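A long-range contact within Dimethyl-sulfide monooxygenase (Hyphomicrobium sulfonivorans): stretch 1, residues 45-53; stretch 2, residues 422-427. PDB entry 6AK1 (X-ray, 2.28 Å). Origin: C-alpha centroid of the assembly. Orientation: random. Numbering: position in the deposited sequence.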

# COMPACT_ATOMS: atom_id res chain seq x y z
N GLU A 45 9.19 -1.05 -16.66
CA GLU A 45 9.47 0.38 -16.71
C GLU A 45 9.91 0.91 -15.34
O GLU A 45 10.76 1.79 -15.27
CB GLU A 45 8.25 1.13 -17.23
CG GLU A 45 8.35 2.64 -17.17
CD GLU A 45 9.26 3.23 -18.26
OE1 GLU A 45 10.03 2.47 -18.87
OE2 GLU A 45 9.18 4.46 -18.51
N LEU A 46 9.36 0.35 -14.25
CA LEU A 46 9.82 0.71 -12.92
C LEU A 46 11.28 0.33 -12.69
O LEU A 46 11.99 1.03 -11.96
CB LEU A 46 8.94 0.07 -11.85
CG LEU A 46 7.49 0.59 -11.73
CD1 LEU A 46 6.86 0.10 -10.46
CD2 LEU A 46 7.45 2.09 -11.76
N GLU A 47 11.76 -0.78 -13.28
CA GLU A 47 13.16 -1.15 -13.06
C GLU A 47 14.11 -0.30 -13.89
O GLU A 47 15.25 -0.07 -13.46
CB GLU A 47 13.39 -2.64 -13.35
CG GLU A 47 12.71 -3.52 -12.36
CD GLU A 47 13.34 -4.89 -12.17
OE1 GLU A 47 13.90 -5.46 -13.13
OE2 GLU A 47 13.26 -5.40 -11.04
N ARG A 48 13.68 0.17 -15.05
CA ARG A 48 14.49 1.13 -15.80
C ARG A 48 14.83 2.35 -14.95
O ARG A 48 15.91 2.94 -15.12
CB ARG A 48 13.75 1.54 -17.09
CG ARG A 48 14.54 2.50 -17.98
CD ARG A 48 13.79 2.81 -19.27
NE ARG A 48 12.66 3.72 -19.10
CZ ARG A 48 12.74 5.05 -19.18
NH1 ARG A 48 13.91 5.63 -19.39
NH2 ARG A 48 11.65 5.80 -19.04
N GLY A 49 13.96 2.73 -14.02
CA GLY A 49 14.21 3.82 -13.12
C GLY A 49 14.59 3.43 -11.71
O GLY A 49 14.67 4.31 -10.84
N CYS A 50 14.80 2.13 -11.44
CA CYS A 50 15.22 1.62 -10.12
C CYS A 50 14.25 2.03 -9.01
O CYS A 50 14.65 2.28 -7.87
CB CYS A 50 16.65 2.05 -9.78
SG CYS A 50 17.96 1.31 -10.81
N PHE A 51 12.96 2.09 -9.34
CA PHE A 51 11.94 2.30 -8.31
C PHE A 51 11.97 1.16 -7.30
O PHE A 51 12.25 0.01 -7.64
CB PHE A 51 10.55 2.41 -8.94
CG PHE A 51 10.14 3.81 -9.34
CD1 PHE A 51 11.02 4.65 -10.00
CD2 PHE A 51 8.86 4.27 -9.06
CE1 PHE A 51 10.63 5.93 -10.37
CE2 PHE A 51 8.46 5.55 -9.43
CZ PHE A 51 9.34 6.39 -10.09
N ASP A 52 11.64 1.48 -6.05
CA ASP A 52 11.65 0.45 -5.02
C ASP A 52 10.48 -0.52 -5.17
O ASP A 52 10.66 -1.73 -4.97
CB ASP A 52 11.64 1.10 -3.64
CG ASP A 52 12.96 1.80 -3.34
OD1 ASP A 52 13.08 3.00 -3.68
OD2 ASP A 52 13.88 1.14 -2.79
N CYS A 53 9.29 -0.03 -5.52
CA CYS A 53 8.11 -0.85 -5.31
C CYS A 53 6.94 -0.36 -6.15
O CYS A 53 6.78 0.85 -6.36
CB CYS A 53 7.75 -0.85 -3.80
SG CYS A 53 6.44 -2.00 -3.32
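Stretch 2 (422-427) AQDSYK

The contact between residues 422-427 and residues 45-53 is a small one in which two polar side chains of an extended segment reach the backbone carbonyls of a turn, with a cysteine packed between them. It illustrates a general principle: a turn that follows a helix can present backbone carbonyls to side chains of a segment distant in sequence, here at least 371 residues away.

The turn is set up locally. The helix that comes in from earlier in the chain leads into a turn, and C50 adopts a left-handed backbone conformation (phi/psi 56/35). Its N donates to E47 O at 3.0 Å, while F51 N donates to L46 O, also at 3.0 Å, so that the chain is folded back on the preceding residues. From F51 onward it runs away from the turn, and the carbonyls of C50 and F51 are both available to stretch 2.

Stretch 2 has no regular helix or strand. Its backbone is extended at Q423, S425 and Y426 (phi/psi -74/150, -159/173 and -99/141), with a break at D424 (-113/10). The two backbones stand well apart: the nearest CA atoms, those of C50 and S425, are 6.2 Å from each other. Contact therefore depends largely on side chains, and the 335 Å² buried is concentrated on Y426, C50 and Q423. D424 and S425, between the two reaching residues, point their CA-to-CB bonds away from the turn and present backbone instead, with C50 SG lying 3.7 Å from D424 C and 3.8 Å from S425 N.

Y426 (chi1 m) starts out sideways, but its end comes nearer to the turn. Its hydroxyl donates a short hydrogen bond to the backbone, 2.6 Å from Y426 OH to F51 O, with the acceptor near the plane of the ring. The same OH lies 3.2 Å from C50 CA and 3.6 Å from E47 CA, so the phenol tip is closely held against the turn. C50 CB lies over one face of the ring, and C50 SG is 4.6 Å from the ring centroid in an oblique sulfur-aromatic approach.

Q423 makes the second anchor. With chi1 p and chi2 t, its side chain brings the amide to the preceding carbonyl, Q423 NE2 donating to C50 O at 3.1 Å with a nearly straight angle of 163°. A water extends this link: it accepts from Q423 NE2 at 3.2 Å and donates to D52 OD2 at 2.8 Å, bridging two side chains whose closest atoms, Q423 NE2 and D52 OD2, are 3.9 Å apart.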

# COMPACT_ATOMS: atom_id res chain seq x y z
N ALA A 422 18.76 9.50 -5.19
CA ALA A 422 18.11 8.33 -5.76
C ALA A 422 19.18 7.32 -6.14
O ALA A 422 20.26 7.70 -6.61
CB ALA A 422 17.27 8.68 -6.99
N GLN A 423 18.87 6.03 -5.95
CA GLN A 423 19.80 4.97 -6.32
C GLN A 423 19.84 4.80 -7.84
O GLN A 423 18.86 5.05 -8.54
CB GLN A 423 19.41 3.65 -5.66
CG GLN A 423 18.02 3.11 -6.05
CD GLN A 423 17.58 1.91 -5.22
OE1 GLN A 423 18.18 1.58 -4.19
NE2 GLN A 423 16.53 1.23 -5.67
N ASP A 424 20.99 4.37 -8.35
CA ASP A 424 21.09 4.04 -9.77
C ASP A 424 21.33 2.55 -9.98
O ASP A 424 21.67 2.14 -11.10
CB ASP A 424 22.19 4.86 -10.46
CG ASP A 424 23.55 4.66 -9.84
OD1 ASP A 424 23.78 3.64 -9.15
OD2 ASP A 424 24.42 5.53 -10.07
N SER A 425 21.20 1.75 -8.93
CA SER A 425 21.15 0.30 -9.04
C SER A 425 20.50 -0.22 -7.77
O SER A 425 20.23 0.53 -6.83
CB SER A 425 22.54 -0.30 -9.26
OG SER A 425 23.30 -0.28 -8.07
N TYR A 426 20.23 -1.51 -7.75
CA TYR A 426 19.50 -2.12 -6.65
C TYR A 426 20.43 -2.79 -5.65
O TYR A 426 21.43 -3.40 -6.03
CB TYR A 426 18.52 -3.16 -7.19
CG TYR A 426 17.27 -2.60 -7.82
CD1 TYR A 426 16.21 -2.17 -7.03
CD2 TYR A 426 17.12 -2.55 -9.21
CE1 TYR A 426 15.05 -1.70 -7.59
CE2 TYR A 426 15.95 -2.09 -9.79
CZ TYR A 426 14.91 -1.66 -8.96
OH TYR A 426 13.74 -1.19 -9.46
N LYS A 427 20.10 -2.64 -4.38
CA LYS A 427 20.76 -3.42 -3.33
C LYS A 427 20.29 -4.87 -3.42
O LYS A 427 19.08 -5.12 -3.58
CB LYS A 427 20.42 -2.79 -1.97
CG LYS A 427 21.13 -3.38 -0.76
CD LYS A 427 20.74 -2.61 0.51
CE LYS A 427 21.37 -3.22 1.76
NZ LYS A 427 20.94 -2.52 3.01
O HOH W 1 15.25 -1.07 -3.83